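Local coordinates for ABC transporter (Thermotoga maritima, PDB 1JI0), which binds ATP and probably hydrolyses it to power uptake of branched-chain amino acids, as the nucleotide-binding subunit of an ABC transporter, at residues M1-L7 and F65-D69; R31-L37 and T190-E196. All coordinates share one frame; numbering follows the deposited sequence.

In the fold
Interaction 2 is the core contact: strands 34-38 and 192-196 run parallel in the middle of the six-stranded mixed sheet, the centre of the contact about 7 Å from the centre of the chain, joined by a ladder of backbone bonds flanked by aliphatic side chains. Interaction 1 lies farther out, its centre about 17 Å from that of the chain, where the N-terminal residues meet the turn 65-68 at the margin of the antiparallel sheet; an asparagine side-chain bond, a backbone bond and a bridging water cross it, with Met1 and Phe65 packing alongside. Arg31, on the loop between strands 25-30 and 34-38, belongs to interaction 2 yet bonds through N to Asp4 O and through NE to Ser3 O.

Interaction 1: M1-L7 and F65-D69; sequences MVSDIVL and FNGQD. Residue 2 of segment 1-7 comes from a tag, linker or insertion.
Val6 O takes the shortest cross-segment bond, from Asn66 N at 2.8 Å, with the donor lifted 39° out of the carbonyl plane. Phe65 crowds the same oxygen: its CA makes a CA-H...O contact with Val6 O, and Val6 O lies oblique to the Phe65 ring, 3.3 Å from its CD1. The side-chain carbonyl of Asn66 makes the second bond. Its CG stands beside its own backbone N (chi1 -84°), which carries OD1 to Ser3 N at 3.0 Å in an almost straight bond (176°). With an alanine here, Ser3 N would probably lose this acceptor and a gap would open beside Met1 O and Ser3, where CG now lies. Ser3 OG in turn accepts from Ile5 N, an ST turn within 1-7. Water 1 donates to Ile5 O and accepts from Gly67 N, 3.1 Å from the latter. At the outer end, Met1, a selenomethionine bent at chi3, lays CE 3.5 Å from Gly67 O. Phe65 to Gln68 form a type I' turn closing the hairpin of strands 60-65 and 68-69, and Leu7 and Phe65 are an antiparallel non-hydrogen-bonded pair. Strand 5-16 also meets strand 25-30, where Val6 and Leu7 form a classic bulge opposite Val29.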
loop_
_atom_site.group_PDB
_atom_site.type_symbol
_atom_site.label_atom_id
_atom_site.label_comp_id
_atom_site.label_asym_id
_atom_site.label_seq_id
_atom_site.Cartn_x
_atom_site.Cartn_y
_atom_site.Cartn_z
HETATM N N MSE A 1 -10.172 5.646 18.977
HETATM C CA MSE A 1 -11.091 6.395 18.073
HETATM C C MSE A 1 -11.154 5.720 16.723
HETATM O O MSE A 1 -10.221 5.038 16.317
HETATM C CB MSE A 1 -10.614 7.833 17.862
HETATM C CG MSE A 1 -10.896 8.797 18.987
HETATM SE SE MSE A 1 -10.185 10.554 18.519
HETATM C CE MSE A 1 -8.289 10.107 18.525
ATOM N N VAL A 2 -12.263 5.917 16.027
ATOM C CA VAL A 2 -12.452 5.345 14.700
ATOM C C VAL A 2 -13.003 6.479 13.850
ATOM O O VAL A 2 -14.034 7.056 14.179
ATOM C CB VAL A 2 -13.466 4.184 14.731
ATOM C CG1 VAL A 2 -13.531 3.502 13.364
ATOM C CG2 VAL A 2 -13.066 3.186 15.802
ATOM N N SER A 3 -12.314 6.803 12.763
ATOM C CA SER A 3 -12.756 7.890 11.904
ATOM C C SER A 3 -13.173 7.462 10.508
ATOM O O SER A 3 -12.773 6.405 10.024
ATOM C CB SER A 3 -11.641 8.920 11.784
ATOM O OG SER A 3 -11.998 9.943 10.880
ATOM N N ASP A 4 -13.986 8.293 9.866
ATOM C CA ASP A 4 -14.404 8.033 8.496
ATOM C C ASP A 4 -13.176 8.270 7.604
ATOM O O ASP A 4 -13.130 7.827 6.459
ATOM C CB ASP A 4 -15.525 8.984 8.094
ATOM C CG ASP A 4 -15.836 8.912 6.618
ATOM O OD1 ASP A 4 -16.197 7.814 6.143
ATOM O OD2 ASP A 4 -15.710 9.950 5.931
ATOM N N ILE A 5 -12.194 8.997 8.137
ATOM C CA ILE A 5 -10.942 9.268 7.424
ATOM C C ILE A 5 -9.912 8.480 8.220
ATOM O O ILE A 5 -9.485 8.924 9.287
ATOM C CB ILE A 5 -10.566 10.784 7.447
ATOM C CG1 ILE A 5 -11.611 11.601 6.676
ATOM C CG2 ILE A 5 -9.175 10.999 6.820
ATOM C CD1 ILE A 5 -11.766 11.173 5.200
ATOM N N VAL A 6 -9.532 7.304 7.725
ATOM C CA VAL A 6 -8.573 6.473 8.447
ATOM C C VAL A 6 -7.190 7.096 8.537
ATOM O O VAL A 6 -6.486 6.916 9.531
ATOM C CB VAL A 6 -8.442 5.062 7.823
ATOM C CG1 VAL A 6 -9.796 4.381 7.798
ATOM C CG2 VAL A 6 -7.863 5.158 6.421
ATOM N N LEU A 7 -6.799 7.836 7.509
ATOM C CA LEU A 7 -5.493 8.471 7.516
ATOM C C LEU A 7 -5.558 9.842 6.883
ATOM O O LEU A 7 -6.088 10.003 5.777
ATOM C CB LEU A 7 -4.473 7.625 6.750
ATOM C CG LEU A 7 -3.047 8.189 6.801
ATOM C CD1 LEU A 7 -2.388 7.793 8.129
ATOM C CD2 LEU A 7 -2.245 7.644 5.632
ATOM N N PHE A 65 -3.931 9.157 12.274
ATOM C CA PHE A 65 -4.491 7.828 12.047
ATOM C C PHE A 65 -5.739 7.715 12.915
ATOM O O PHE A 65 -5.657 7.834 14.141
ATOM C CB PHE A 65 -3.479 6.754 12.448
ATOM C CG PHE A 65 -3.994 5.355 12.304
ATOM C CD1 PHE A 65 -4.396 4.870 11.066
ATOM C CD2 PHE A 65 -4.053 4.508 13.406
ATOM C CE1 PHE A 65 -4.849 3.560 10.926
ATOM C CE2 PHE A 65 -4.505 3.194 13.273
ATOM C CZ PHE A 65 -4.903 2.720 12.030
ATOM N N ASN A 66 -6.882 7.476 12.271
ATOM C CA ASN A 66 -8.172 7.397 12.954
ATOM C C ASN A 66 -8.345 8.498 13.987
ATOM O O ASN A 66 -8.760 8.246 15.122
ATOM C CB ASN A 66 -8.374 6.037 13.612
ATOM C CG ASN A 66 -8.898 5.012 12.645
ATOM O OD1 ASN A 66 -9.873 5.259 11.929
ATOM N ND2 ASN A 66 -8.264 3.847 12.617
ATOM N N GLY A 67 -8.011 9.721 13.585
ATOM C CA GLY A 67 -8.156 10.859 14.471
ATOM C C GLY A 67 -7.009 11.118 15.425
ATOM O O GLY A 67 -6.962 12.178 16.048
ATOM N N GLN A 68 -6.081 10.172 15.538
ATOM C CA GLN A 68 -4.949 10.340 16.441
ATOM C C GLN A 68 -3.656 10.760 15.743
ATOM O O GLN A 68 -3.250 10.162 14.742
ATOM C CB GLN A 68 -4.705 9.046 17.218
ATOM C CG GLN A 68 -3.543 9.140 18.198
ATOM C CD GLN A 68 -3.352 7.872 19.011
ATOM O OE1 GLN A 68 -2.491 7.809 19.886
ATOM N NE2 GLN A 68 -4.159 6.858 18.726
ATOM N N ASP A 69 -3.012 11.794 16.281
ATOM C CA ASP A 69 -1.754 12.297 15.736
ATOM C C ASP A 69 -0.680 11.259 16.042
ATOM O O ASP A 69 -0.372 11.014 17.206
ATOM C CB ASP A 69 -1.378 13.626 16.401
ATOM C CG ASP A 69 -0.161 14.273 15.769
ATOM O OD1 ASP A 69 0.769 13.539 15.366
ATOM O OD2 ASP A 69 -0.122 15.518 15.680
HETATM O O HOH W 1 -7.323 10.259 10.571
#

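Interaction 2: R31-L37 and T190-E196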
loop_
_atom_site.group_PDB
_atom_site.type_symbol
_atom_site.label_atom_id
_atom_site.label_comp_id
_atom_site.label_asym_id
_atom_site.label_seq_id
_atom_site.Cartn_x
_atom_site.Cartn_y
_atom_site.Cartn_z
ATOM N N ARG A 31 -12.305 5.683 4.919
ATOM C CA ARG A 31 -12.567 4.307 5.310
ATOM C C ARG A 31 -13.215 3.536 4.168
ATOM O O ARG A 31 -14.139 4.036 3.526
ATOM C CB ARG A 31 -13.486 4.278 6.542
ATOM C CG ARG A 31 -13.930 2.872 6.990
ATOM C CD ARG A 31 -14.544 2.924 8.386
ATOM N NE ARG A 31 -13.587 3.494 9.336
ATOM C CZ ARG A 31 -12.544 2.838 9.846
ATOM N NH1 ARG A 31 -12.324 1.576 9.517
ATOM N NH2 ARG A 31 -11.687 3.462 10.646
ATOM N N GLY A 32 -12.717 2.327 3.918
ATOM C CA GLY A 32 -13.272 1.475 2.877
ATOM C C GLY A 32 -12.914 1.819 1.445
ATOM O O GLY A 32 -13.402 1.176 0.519
ATOM N N GLN A 33 -12.064 2.820 1.243
ATOM C CA GLN A 33 -11.692 3.196 -0.116
ATOM C C GLN A 33 -10.270 2.806 -0.484
ATOM O O GLN A 33 -9.466 2.426 0.371
ATOM C CB GLN A 33 -11.839 4.713 -0.309
ATOM C CG GLN A 33 -13.272 5.217 -0.337
ATOM C CD GLN A 33 -13.350 6.703 -0.636
ATOM O OE1 GLN A 33 -12.433 7.272 -1.223
ATOM N NE2 GLN A 33 -14.447 7.335 -0.242
ATOM N N ILE A 34 -9.974 2.884 -1.775
ATOM C CA ILE A 34 -8.632 2.626 -2.269
ATOM C C ILE A 34 -8.188 3.989 -2.760
ATOM O O ILE A 34 -8.811 4.567 -3.655
ATOM C CB ILE A 34 -8.614 1.652 -3.468
ATOM C CG1 ILE A 34 -8.909 0.227 -3.004
ATOM C CG2 ILE A 34 -7.247 1.728 -4.167
ATOM C CD1 ILE A 34 -9.186 -0.746 -4.163
ATOM N N VAL A 35 -7.141 4.528 -2.152
ATOM C CA VAL A 35 -6.613 5.820 -2.563
ATOM C C VAL A 35 -5.238 5.570 -3.151
ATOM O O VAL A 35 -4.469 4.782 -2.615
ATOM C CB VAL A 35 -6.482 6.790 -1.367
ATOM C CG1 VAL A 35 -5.673 8.021 -1.779
ATOM C CG2 VAL A 35 -7.861 7.213 -0.901
ATOM N N THR A 36 -4.922 6.226 -4.258
ATOM C CA THR A 36 -3.626 6.013 -4.848
ATOM C C THR A 36 -2.821 7.295 -4.993
ATOM O O THR A 36 -3.351 8.380 -5.247
ATOM C CB THR A 36 -3.740 5.308 -6.225
ATOM O OG1 THR A 36 -2.425 4.976 -6.695
ATOM C CG2 THR A 36 -4.435 6.214 -7.248
ATOM N N LEU A 37 -1.521 7.151 -4.791
ATOM C CA LEU A 37 -0.587 8.249 -4.919
ATOM C C LEU A 37 0.263 7.819 -6.105
ATOM O O LEU A 37 0.905 6.770 -6.068
ATOM C CB LEU A 37 0.241 8.355 -3.640
ATOM C CG LEU A 37 1.336 9.403 -3.508
ATOM C CD1 LEU A 37 0.766 10.808 -3.709
ATOM C CD2 LEU A 37 1.958 9.259 -2.116
ATOM N N THR A 190 -11.336 -3.560 3.464
ATOM C CA THR A 190 -10.017 -3.032 3.774
ATOM C C THR A 190 -9.682 -1.699 3.097
ATOM O O THR A 190 -9.819 -1.551 1.887
ATOM C CB THR A 190 -8.951 -4.075 3.414
ATOM O OG1 THR A 190 -9.273 -5.312 4.064
ATOM C CG2 THR A 190 -7.584 -3.628 3.863
ATOM N N THR A 191 -9.243 -0.732 3.895
ATOM C CA THR A 191 -8.862 0.582 3.394
ATOM C C THR A 191 -7.440 0.456 2.878
ATOM O O THR A 191 -6.573 -0.089 3.564
ATOM C CB THR A 191 -8.909 1.629 4.520
ATOM O OG1 THR A 191 -10.217 1.633 5.100
ATOM C CG2 THR A 191 -8.592 3.015 3.978
ATOM N N ILE A 192 -7.201 0.956 1.672
ATOM C CA ILE A 192 -5.890 0.854 1.043
ATOM C C ILE A 192 -5.291 2.164 0.545
ATOM O O ILE A 192 -6.004 3.011 0.001
ATOM C CB ILE A 192 -5.964 -0.107 -0.181
ATOM C CG1 ILE A 192 -6.357 -1.507 0.282
ATOM C CG2 ILE A 192 -4.627 -0.126 -0.934
ATOM C CD1 ILE A 192 -6.652 -2.475 -0.855
ATOM N N LEU A 193 -3.981 2.321 0.741
ATOM C CA LEU A 193 -3.240 3.476 0.234
ATOM C C LEU A 193 -2.225 2.825 -0.703
ATOM O O LEU A 193 -1.303 2.135 -0.267
ATOM C CB LEU A 193 -2.529 4.269 1.344
ATOM C CG LEU A 193 -1.791 5.520 0.819
ATOM C CD1 LEU A 193 -2.669 6.273 -0.147
ATOM C CD2 LEU A 193 -1.427 6.458 1.945
ATOM N N LEU A 194 -2.428 3.036 -1.998
ATOM C CA LEU A 194 -1.607 2.440 -3.035
ATOM C C LEU A 194 -0.704 3.437 -3.747
ATOM O O LEU A 194 -1.182 4.416 -4.323
ATOM C CB LEU A 194 -2.538 1.767 -4.054
ATOM C CG LEU A 194 -1.995 1.145 -5.338
ATOM C CD1 LEU A 194 -1.209 -0.129 -4.999
ATOM C CD2 LEU A 194 -3.153 0.819 -6.273
ATOM N N VAL A 195 0.603 3.190 -3.693
ATOM C CA VAL A 195 1.575 4.032 -4.370
ATOM C C VAL A 195 1.998 3.257 -5.621
ATOM O O VAL A 195 2.379 2.092 -5.533
ATOM C CB VAL A 195 2.808 4.298 -3.489
ATOM C CG1 VAL A 195 3.920 4.882 -4.334
ATOM C CG2 VAL A 195 2.449 5.261 -2.363
ATOM N N GLU A 196 1.926 3.897 -6.783
ATOM C CA GLU A 196 2.270 3.221 -8.026
ATOM C C GLU A 196 2.888 4.105 -9.087
ATOM O O GLU A 196 2.666 5.313 -9.133
ATOM C CB GLU A 196 1.028 2.542 -8.622
ATOM C CG GLU A 196 0.872 1.070 -8.278
ATOM C CD GLU A 196 1.926 0.201 -8.942
ATOM O OE1 GLU A 196 2.711 0.734 -9.752
ATOM O OE2 GLU A 196 1.969 -1.013 -8.664
#
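Thr36 holds OG1 anti to its backbone N (chi1 -173°), which brings the hydroxyl to Leu194 O, while Thr191 has its OG1 beside the backbone N (chi1 -56°), where it accepts from Gly32 N. Thr36 OG1 donates to Leu194 O at 2.7 Å from above the carbonyl plane, and Leu37 N reaches Leu194 O at 2.8 Å from the opposite face, so two donors grip one buried oxygen. Gly32 N donates to Thr191 OG1 at 2.9 Å, a side-chain bond just ahead of the paired strands. Between these points the backbone bonds alternate as parallel pairing requires: Ile192 N to Gln33 O, Val35 N to Ile192 O and Leu194 N to Val35 O, with Glu196 N to Leu37 O beyond. On the face of Ile34 and Thr36, Ile34 lies alongside Ile192, CG1 to CB at 4.1 Å, and helix 172-187 covers this side through Phe179 and Ile182, which touch Leu194. On the other face Val35 CG1 meets Leu193 CD1 at 3.8 Å, and Leu37 lies beside Val195, whose CG2 is 4.0 Å from Leu37 CB. There Val195 touches Lys45 and Leu49 of helix 45-52. Strand 34-38 leads into the loop and helix that hold ATP, the Walker A arrangement of a P-loop NTPase, and its parallel pairing with strand 192-196 is part of the central sheet of the ABC ATPase fold.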